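Local coordinates for sister chromatid cohesion protein (Chaetomium thermophilum, PDB 5T8V) that probably helps load the cohesin ring onto chromatin, as the C-terminal HEAT-repeat part of the Scc2 loader, at residues Lys817-Gly820 against Ser821-Leu825; Tyr976-Ile979 against Val980-Gly984; Ser1074-Glu1077 against Phe1078-Glu1082; Thr1136-Asp1139 against His1140-Leu1143. All coordinates share one frame; numbering follows the deposited sequence.

Contact 1: Lys817-Gly820 against Ser821-Leu825; sequences KLVG and SMFDL
Val819 and Phe823 make the apolar side-chain contact here, one turn apart on helix 808-824 and pointing the same way. The CG1 methyl of Val819 comes in at the edge of the phenyl ring, in its plane, 3.4 Å from Phe823 CE2. The torsions explain this: Val819 holds CG1 trans to its own nitrogen (chi1 173°), while Phe823 turns CG back beside its nitrogen (chi1 -75°), and the two groups end up alongside each other.

The polar part is backbone only. Four i to i+4 bonds join the segments. Met822 N to Leu818 O and Phe823 N to Val819 O, each 2.9 Å, are nearly straight. Those at the flanks, Ser821 N to Lys817 O and Asp824 N to Gly820 O, are more bent, at about 140°. The continuous set marks regular alpha-helix.

Outside the helix, Val819 rests on Leu846 and Phe849 of helix 839-852, and Leu818 meets Leu773 and His776 of helix 773-786, which is side-to-side packing of an alpha-solenoid. Phe823 also touches Leu865 and Gln861. A serine in its place would probably leave a gap beside Val819 CG1 and strip Leu865 of its aromatic neighbour. With apolar groups on the packed side and Lys817 and Asp824 exposed, the chemistry is that of an amphipathic helix held in place by burial.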
loop_
_atom_site.group_PDB
_atom_site.type_symbol
_atom_site.label_atom_id
_atom_site.label_comp_id
_atom_site.label_asym_id
_atom_site.label_seq_id
_atom_site.Cartn_x
_atom_site.Cartn_y
_atom_site.Cartn_z
ATOM N N LYS A 817 11.585 24.113 35.537
ATOM C CA LYS A 817 11.736 22.923 36.365
ATOM C C LYS A 817 12.475 21.802 35.648
ATOM O O LYS A 817 13.043 20.930 36.315
ATOM C CB LYS A 817 10.366 22.433 36.839
ATOM C CG LYS A 817 9.707 23.380 37.838
ATOM C CD LYS A 817 8.675 22.677 38.713
ATOM C CE LYS A 817 7.328 22.547 38.019
ATOM N NZ LYS A 817 6.663 23.868 37.828
ATOM N N LEU A 818 12.485 21.800 34.313
ATOM C CA LEU A 818 13.362 20.888 33.587
ATOM C C LEU A 818 14.823 21.229 33.852
ATOM O O LEU A 818 15.606 20.371 34.276
ATOM C CB LEU A 818 13.061 20.944 32.087
ATOM C CG LEU A 818 11.895 20.089 31.586
ATOM C CD1 LEU A 818 11.550 20.459 30.154
ATOM C CD2 LEU A 818 12.226 18.606 31.683
ATOM N N VAL A 819 15.205 22.486 33.611
ATOM C CA VAL A 819 16.558 22.939 33.930
ATOM C C VAL A 819 16.880 22.640 35.389
ATOM O O VAL A 819 17.914 22.039 35.710
ATOM C CB VAL A 819 16.701 24.441 33.618
ATOM C CG1 VAL A 819 18.050 24.979 34.092
ATOM C CG2 VAL A 819 16.521 24.691 32.124
ATOM N N GLY A 820 15.991 23.054 36.292
ATOM C CA GLY A 820 16.196 22.788 37.704
ATOM C C GLY A 820 16.403 21.318 38.002
ATOM O O GLY A 820 17.149 20.965 38.918
ATOM N N SER A 821 15.746 20.441 37.241
ATOM C CA SER A 821 15.998 19.012 37.385
ATOM C C SER A 821 17.407 18.665 36.923
ATOM O O SER A 821 18.170 18.023 37.653
ATOM C CB SER A 821 14.959 18.214 36.599
ATOM O OG SER A 821 15.159 16.821 36.763
ATOM N N MET A 822 17.776 19.100 35.714
ATOM C CA MET A 822 19.112 18.819 35.197
ATOM C C MET A 822 20.180 19.194 36.215
ATOM O O MET A 822 21.136 18.439 36.430
ATOM C CB MET A 822 19.344 19.574 33.887
ATOM C CG MET A 822 18.202 19.485 32.896
ATOM S SD MET A 822 18.724 19.708 31.190
ATOM C CE MET A 822 17.139 19.815 30.363
ATOM N N PHE A 823 20.036 20.357 36.856
ATOM C CA PHE A 823 20.961 20.711 37.927
ATOM C C PHE A 823 20.766 19.819 39.145
ATOM O O PHE A 823 21.736 19.507 39.845
ATOM C CB PHE A 823 20.794 22.178 38.315
ATOM C CG PHE A 823 21.392 23.138 37.330
ATOM C CD1 PHE A 823 22.761 23.340 37.287
ATOM C CD2 PHE A 823 20.587 23.844 36.453
ATOM C CE1 PHE A 823 23.317 24.225 36.383
ATOM C CE2 PHE A 823 21.136 24.729 35.549
ATOM C CZ PHE A 823 22.502 24.921 35.513
ATOM N N ASP A 824 19.526 19.404 39.416
ATOM C CA ASP A 824 19.280 18.482 40.517
ATOM C C ASP A 824 19.932 17.129 40.261
ATOM O O ASP A 824 20.260 16.411 41.212
ATOM C CB ASP A 824 17.774 18.320 40.736
ATOM C CG ASP A 824 17.449 17.470 41.948
ATOM O OD1 ASP A 824 18.247 17.471 42.909
ATOM O OD2 ASP A 824 16.392 16.803 41.940
ATOM N N LEU A 825 20.129 16.769 38.992
ATOM C CA LEU A 825 20.844 15.548 38.642
ATOM C C LEU A 825 22.355 15.695 38.761
ATOM O O LEU A 825 23.070 14.699 38.603
ATOM C CB LEU A 825 20.485 15.118 37.216
ATOM C CG LEU A 825 19.211 14.284 37.045
ATOM C CD1 LEU A 825 17.976 15.028 37.532
ATOM C CD2 LEU A 825 19.042 13.880 35.587
#

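Contact 2: Tyr976-Ile979 against Val980-Gly984; sequences YSLI and VGMAG
Leu978 lies over the start of the Met982 side chain one turn further on, its CD1 methyl 4.2 Å from Met982 CG, a loose apolar contact. Methionine reaches this position because CG stands beside its own nitrogen (chi1 -63°), after which the chain bends at both following torsions and carries the sulfur and terminal methyl away from 976-979. The same CG sits 3.3 Å from Leu978 O.

Val980 places its CG2 methyl 3.3 Å from Tyr976 O, on the side of its nitrogen. That nitrogen bonds the same carbonyl oxygen at 2.9 Å with an N-H...O angle of 179°. Met982 N to Leu978 O is almost as straight, and Ala983 N to Ile979 O continues the series. Gly981 N to Ser977 O is more bent, at 150°. These four bonds keep the alpha-helix regular from Tyr976 to Ala983, within helix 969-986.

The hydroxyl of Ser977 turns back along the helix to bond Asp974 O. Three helices border this one: Leu978 and Met982 meet Leu922 of helix 919-935, Ile979 meets Leu945 of helix 940-960, and Val980 meets Cys1035 of helix 1026-1042, an arrangement consistent with stacked HEAT-type helices. Since the main-chain N-H groups of Val980 to Ala983 are all paired inside the helix and the side chains facing its neighbours are largely apolar, cohesion with those neighbours rests mainly on shape and burial.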
loop_
_atom_site.group_PDB
_atom_site.type_symbol
_atom_site.label_atom_id
_atom_site.label_comp_id
_atom_site.label_asym_id
_atom_site.label_seq_id
_atom_site.Cartn_x
_atom_site.Cartn_y
_atom_site.Cartn_z
ATOM N N TYR A 976 50.730 34.009 22.410
ATOM C CA TYR A 976 50.606 35.456 22.552
ATOM C C TYR A 976 49.623 36.017 21.531
ATOM O O TYR A 976 48.635 36.672 21.888
ATOM C CB TYR A 976 51.978 36.118 22.394
ATOM C CG TYR A 976 52.952 35.850 23.524
ATOM C CD1 TYR A 976 52.522 35.772 24.843
ATOM C CD2 TYR A 976 54.309 35.683 23.268
ATOM C CE1 TYR A 976 53.411 35.533 25.872
ATOM C CE2 TYR A 976 55.205 35.443 24.293
ATOM C CZ TYR A 976 54.751 35.370 25.592
ATOM O OH TYR A 976 55.640 35.130 26.614
ATOM N N SER A 977 49.883 35.764 20.247
ATOM C CA SER A 977 49.010 36.262 19.191
ATOM C C SER A 977 47.592 35.734 19.340
ATOM O O SER A 977 46.633 36.438 19.008
ATOM C CB SER A 977 49.569 35.873 17.825
ATOM O OG SER A 977 49.408 34.485 17.594
ATOM N N LEU A 978 47.434 34.499 19.815
ATOM C CA LEU A 978 46.092 33.966 20.021
ATOM C C LEU A 978 45.354 34.762 21.091
ATOM O O LEU A 978 44.195 35.154 20.905
ATOM C CB LEU A 978 46.168 32.486 20.398
ATOM C CG LEU A 978 44.815 31.799 20.595
ATOM C CD1 LEU A 978 44.027 31.766 19.296
ATOM C CD2 LEU A 978 44.990 30.394 21.148
ATOM N N ILE A 979 46.016 35.015 22.223
ATOM C CA ILE A 979 45.390 35.765 23.309
ATOM C C ILE A 979 45.031 37.170 22.841
ATOM O O ILE A 979 43.906 37.643 23.041
ATOM C CB ILE A 979 46.316 35.798 24.539
ATOM C CG1 ILE A 979 46.550 34.379 25.062
ATOM C CG2 ILE A 979 45.722 36.679 25.643
ATOM C CD1 ILE A 979 47.651 34.276 26.105
ATOM N N VAL A 980 45.987 37.862 22.218
ATOM C CA VAL A 980 45.712 39.204 21.709
ATOM C C VAL A 980 44.535 39.176 20.743
ATOM O O VAL A 980 43.646 40.036 20.796
ATOM C CB VAL A 980 46.973 39.790 21.046
ATOM C CG1 VAL A 980 46.673 41.153 20.420
ATOM C CG2 VAL A 980 48.098 39.911 22.062
ATOM N N GLY A 981 44.506 38.186 19.851
ATOM C CA GLY A 981 43.464 38.147 18.838
ATOM C C GLY A 981 42.088 37.924 19.432
ATOM O O GLY A 981 41.129 38.626 19.092
ATOM N N MET A 982 41.968 36.941 20.326
ATOM C CA MET A 982 40.684 36.698 20.972
ATOM C C MET A 982 40.244 37.907 21.788
ATOM O O MET A 982 39.072 38.304 21.748
ATOM C CB MET A 982 40.775 35.453 21.857
ATOM C CG MET A 982 41.064 34.164 21.098
ATOM S SD MET A 982 39.978 33.893 19.680
ATOM C CE MET A 982 38.387 34.294 20.375
ATOM N N ALA A 983 41.175 38.508 22.531
ATOM C CA ALA A 983 40.858 39.721 23.276
ATOM C C ALA A 983 40.281 40.784 22.352
ATOM O O ALA A 983 39.226 41.362 22.631
ATOM C CB ALA A 983 42.108 40.239 23.987
ATOM N N GLY A 984 40.960 41.045 21.234
ATOM C CA GLY A 984 40.432 41.986 20.262
ATOM C C GLY A 984 39.071 41.584 19.732
ATOM O O GLY A 984 38.252 42.443 19.397
#

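Contact 3: Ser1074-Glu1077 against Phe1078-Glu1082; sequences SLKE and FLFSE
Phe1078 begins the second segment by donating its N-H to Ser1074 O, 2.9 Å away and close to linear. Its ring swings clear of 1074-1077 and meets Tyr1047, with the two planes inclined at about 35°; the hydroxyl of that tyrosine also bonds Ser1074 OG, so one residue serves both polar and aromatic neighbours on this side.

Leu1079 N bonds Leu1075 O. Its branch point follows the same direction, since CG is turned beside the nitrogen, which brings Leu1079 CD1 to 3.3 Å from Leu1075 O. Beyond that oxygen the leucine packs on Val1147 and Ser1150 of helix 1139-1154, while Leu1075 meets Ile1129 of helix 1115-1133. Helix 1065-1086 thus packs on helices 1115-1133 and 1139-1154, as expected of an alpha-solenoid of HEAT repeats.

Phe1080 makes the principal side-chain contact. Lys1076 CG lies over one face of its ring, 4.0 Å from the centroid and 22° off the normal, displaced toward the rim: a CH-pi contact made by the aliphatic part of the lysine. Lys1076 can offer this methylene because its CG is trans to the main-chain nitrogen (chi1 -178°). Phe1080 N bonds Lys1076 O, and an alanine at this position would probably leave Lys1076 CG without its aromatic platform and the lysine chain freer to turn.

Ser1081 N bonds Glu1077 O at 2.9 Å, nearly straight; its hydroxyl has both Glu1077 O and Phe1078 O within reach, at 3.1 Å and 2.7 Å from OG.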
loop_
_atom_site.group_PDB
_atom_site.type_symbol
_atom_site.label_atom_id
_atom_site.label_comp_id
_atom_site.label_asym_id
_atom_site.label_seq_id
_atom_site.Cartn_x
_atom_site.Cartn_y
_atom_site.Cartn_z
ATOM N N SER A 1074 37.984 35.217 8.713
ATOM C CA SER A 1074 37.769 36.566 9.226
ATOM C C SER A 1074 36.753 37.314 8.374
ATOM O O SER A 1074 35.764 37.851 8.892
ATOM C CB SER A 1074 39.095 37.324 9.271
ATOM O OG SER A 1074 38.922 38.612 9.833
ATOM N N LEU A 1075 36.976 37.356 7.056
ATOM C CA LEU A 1075 36.017 38.022 6.179
ATOM C C LEU A 1075 34.624 37.422 6.318
ATOM O O LEU A 1075 33.624 38.144 6.230
ATOM C CB LEU A 1075 36.486 37.940 4.725
ATOM C CG LEU A 1075 37.871 38.515 4.412
ATOM C CD1 LEU A 1075 38.146 38.435 2.919
ATOM C CD2 LEU A 1075 38.008 39.949 4.905
ATOM N N LYS A 1076 34.538 36.111 6.545
ATOM C CA LYS A 1076 33.240 35.459 6.682
ATOM C C LYS A 1076 32.520 35.937 7.934
ATOM O O LYS A 1076 31.327 36.258 7.891
ATOM C CB LYS A 1076 33.417 33.939 6.708
ATOM C CG LYS A 1076 32.111 33.159 6.796
ATOM C CD LYS A 1076 32.370 31.664 6.808
ATOM C CE LYS A 1076 31.964 31.031 8.129
ATOM N NZ LYS A 1076 32.552 29.671 8.305
ATOM N N GLU A 1077 33.227 35.987 9.066
ATOM C CA GLU A 1077 32.618 36.506 10.288
ATOM C C GLU A 1077 32.180 37.953 10.103
ATOM O O GLU A 1077 31.044 38.321 10.430
ATOM C CB GLU A 1077 33.596 36.383 11.456
ATOM C CG GLU A 1077 33.974 34.951 11.795
ATOM C CD GLU A 1077 32.767 34.100 12.125
ATOM O OE1 GLU A 1077 31.870 34.596 12.839
ATOM O OE2 GLU A 1077 32.707 32.942 11.657
ATOM N N PHE A 1078 33.073 38.787 9.567
ATOM C CA PHE A 1078 32.749 40.194 9.361
ATOM C C PHE A 1078 31.483 40.354 8.526
ATOM O O PHE A 1078 30.537 41.038 8.936
ATOM C CB PHE A 1078 33.929 40.903 8.694
ATOM C CG PHE A 1078 33.604 42.278 8.184
ATOM C CD1 PHE A 1078 32.998 43.213 9.004
ATOM C CD2 PHE A 1078 33.922 42.640 6.885
ATOM C CE1 PHE A 1078 32.702 44.479 8.535
ATOM C CE2 PHE A 1078 33.631 43.906 6.410
ATOM C CZ PHE A 1078 33.021 44.826 7.236
ATOM N N LEU A 1079 31.443 39.722 7.352
ATOM C CA LEU A 1079 30.302 39.896 6.457
ATOM C C LEU A 1079 29.028 39.304 7.052
ATOM O O LEU A 1079 27.949 39.900 6.943
ATOM C CB LEU A 1079 30.614 39.267 5.102
ATOM C CG LEU A 1079 31.739 39.975 4.344
ATOM C CD1 LEU A 1079 32.338 39.074 3.281
ATOM C CD2 LEU A 1079 31.224 41.265 3.722
ATOM N N PHE A 1080 29.129 38.134 7.686
ATOM C CA PHE A 1080 27.955 37.521 8.297
ATOM C C PHE A 1080 27.350 38.431 9.359
ATOM O O PHE A 1080 26.139 38.686 9.361
ATOM C CB PHE A 1080 28.328 36.163 8.891
ATOM C CG PHE A 1080 28.239 35.031 7.908
ATOM C CD1 PHE A 1080 28.734 35.172 6.622
ATOM C CD2 PHE A 1080 27.665 33.825 8.272
ATOM C CE1 PHE A 1080 28.651 34.133 5.714
ATOM C CE2 PHE A 1080 27.582 32.781 7.371
ATOM C CZ PHE A 1080 28.076 32.936 6.090
ATOM N N SER A 1081 28.180 38.935 10.277
ATOM C CA SER A 1081 27.677 39.900 11.248
ATOM C C SER A 1081 27.133 41.143 10.554
ATOM O O SER A 1081 26.181 41.763 11.043
ATOM C CB SER A 1081 28.776 40.278 12.242
ATOM O OG SER A 1081 29.851 40.934 11.594
ATOM N N GLU A 1082 27.715 41.515 9.410
ATOM C CA GLU A 1082 27.172 42.614 8.622
ATOM C C GLU A 1082 25.812 42.274 8.027
ATOM O O GLU A 1082 25.101 43.182 7.583
ATOM C CB GLU A 1082 28.147 42.995 7.506
ATOM C CG GLU A 1082 29.324 43.830 7.977
ATOM C CD GLU A 1082 28.953 45.283 8.202
ATOM O OE1 GLU A 1082 28.350 45.889 7.292
ATOM O OE2 GLU A 1082 29.256 45.818 9.290
#

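Contact 4: Thr1136-Asp1139 against His1140-Leu1143; sequences TQDD and HAFL
Asp1138 folds its carboxylate back over the start of helix 1139-1154, with CG set between its nitrogen and carbonyl carbon (chi1 46°), and this brings Asp1138 OD1 to the N-H of Ala1141. Thr1136 adopts the same first torsion, also 46°, which turns its hydroxyl toward that carboxylate. The result is an N-cap: Ala1141 N donates to Asp1138 OD1 in a straight but long bond, 3.5 Å and weak. Thr1136 OG1 donates to the same oxygen at 3.1 Å, arriving from above the carboxylate plane, so OD1 receives two donors and the threonine helps fix the rotation of the cap.

The Ala1141 methyl packs against the loop that precedes the helix, 3.2 Å from Thr1136 O and 3.7 Å from Thr1136 OG1. Main-chain bonds then take over: Phe1142 N to Asp1138 O at 3.2 Å and Leu1143 N to Asp1139 O at 2.9 Å. A carboxylate at the N-terminus of a helix would be expected to interact favourably with the helix dipole and with the first N-H groups.

Beyond the cap, Phe1142 engages Arg1176 in a cation-pi contact, and Gln1137 OE1 is bonded by Ser1172 and Thr1173. The linker follows helix 1115-1133; on the helix it starts, His1140 and Leu1143 both lie against Leu1072 of helix 1065-1086.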
loop_
_atom_site.group_PDB
_atom_site.type_symbol
_atom_site.label_atom_id
_atom_site.label_comp_id
_atom_site.label_asym_id
_atom_site.label_seq_id
_atom_site.Cartn_x
_atom_site.Cartn_y
_atom_site.Cartn_z
ATOM N N THR A 1136 38.786 24.639 -6.901
ATOM C CA THR A 1136 38.707 23.289 -6.366
ATOM C C THR A 1136 37.271 23.002 -5.953
ATOM O O THR A 1136 36.403 23.879 -5.982
ATOM C CB THR A 1136 39.654 23.094 -5.173
ATOM O OG1 THR A 1136 39.534 24.202 -4.274
ATOM C CG2 THR A 1136 41.094 22.970 -5.646
ATOM N N GLN A 1137 37.030 21.750 -5.565
ATOM C CA GLN A 1137 35.701 21.291 -5.180
ATOM C C GLN A 1137 35.676 20.761 -3.751
ATOM O O GLN A 1137 34.802 19.959 -3.406
ATOM C CB GLN A 1137 35.218 20.220 -6.159
ATOM C CG GLN A 1137 33.712 20.086 -6.243
ATOM C CD GLN A 1137 33.259 19.436 -7.534
ATOM O OE1 GLN A 1137 32.219 19.793 -8.084
ATOM N NE2 GLN A 1137 34.038 18.479 -8.027
ATOM N N ASP A 1138 36.612 21.199 -2.914
ATOM C CA ASP A 1138 36.725 20.737 -1.540
ATOM C C ASP A 1138 36.152 21.787 -0.587
ATOM O O ASP A 1138 35.630 22.825 -0.999
ATOM C CB ASP A 1138 38.184 20.408 -1.210
ATOM C CG ASP A 1138 39.148 21.476 -1.687
ATOM O OD1 ASP A 1138 38.744 22.656 -1.755
ATOM O OD2 ASP A 1138 40.307 21.134 -2.004
ATOM N N ASP A 1139 36.257 21.504 0.714
ATOM C CA ASP A 1139 35.616 22.350 1.719
ATOM C C ASP A 1139 36.164 23.772 1.691
ATOM O O ASP A 1139 35.426 24.733 1.939
ATOM C CB ASP A 1139 35.794 21.735 3.105
ATOM C CG ASP A 1139 34.954 20.490 3.302
ATOM O OD1 ASP A 1139 33.785 20.487 2.858
ATOM O OD2 ASP A 1139 35.463 19.515 3.896
ATOM N N HIS A 1140 37.457 23.929 1.408
ATOM C CA HIS A 1140 38.046 25.262 1.341
ATOM C C HIS A 1140 37.315 26.128 0.319
ATOM O O HIS A 1140 36.870 27.248 0.623
ATOM C CB HIS A 1140 39.529 25.142 0.995
ATOM C CG HIS A 1140 40.315 26.385 1.258
ATOM N ND1 HIS A 1140 41.189 26.922 0.337
ATOM C CD2 HIS A 1140 40.361 27.197 2.339
ATOM C CE1 HIS A 1140 41.739 28.012 0.840
ATOM N NE2 HIS A 1140 41.254 28.202 2.054
ATOM N N ALA A 1141 37.175 25.616 -0.904
ATOM C CA ALA A 1141 36.372 26.303 -1.905
ATOM C C ALA A 1141 34.984 26.616 -1.366
ATOM O O ALA A 1141 34.428 27.687 -1.644
ATOM C CB ALA A 1141 36.277 25.453 -3.173
ATOM N N PHE A 1142 34.408 25.698 -0.580
ATOM C CA PHE A 1142 33.095 25.969 -0.005
ATOM C C PHE A 1142 33.136 27.171 0.927
ATOM O O PHE A 1142 32.154 27.914 1.025
ATOM C CB PHE A 1142 32.546 24.767 0.754
ATOM C CG PHE A 1142 31.286 25.079 1.508
ATOM C CD1 PHE A 1142 30.113 25.368 0.829
ATOM C CD2 PHE A 1142 31.278 25.118 2.891
ATOM C CE1 PHE A 1142 28.952 25.671 1.514
ATOM C CE2 PHE A 1142 30.118 25.420 3.583
ATOM C CZ PHE A 1142 28.954 25.697 2.892
ATOM N N LEU A 1143 34.246 27.361 1.643
ATOM C CA LEU A 1143 34.403 28.561 2.457
ATOM C C LEU A 1143 34.422 29.802 1.577
ATOM O O LEU A 1143 33.742 30.797 1.864
ATOM C CB LEU A 1143 35.683 28.463 3.289
ATOM C CG LEU A 1143 36.001 29.645 4.208
ATOM C CD1 LEU A 1143 34.916 29.837 5.250
ATOM C CD2 LEU A 1143 37.352 29.448 4.878
#

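All four contacts are local, one-turn arrangements in the C-terminal part of the Scc2 solenoid, in chain order. Contacts 3 and 4 touch directly: Lys1076 CD lies 3.5 Å from Leu1143 CD1, so helix 1065-1086 packs against helix 1139-1154, though the centres of the two contacts are 18 Å apart. Contact 2 does not touch contact 3, with nearest atoms about 10 Å apart; helix 1026-1042 bridges them, meeting Val980 through Cys1035 and Glu1077 through Gln1041. Contact 1 stands further off, its centre 36 Å from that of contact 2 and 43 Å from that of contact 4. Contacts 2 and 3 lie within helices, contact 1 near the C-terminal end of one, and contact 4 starts one.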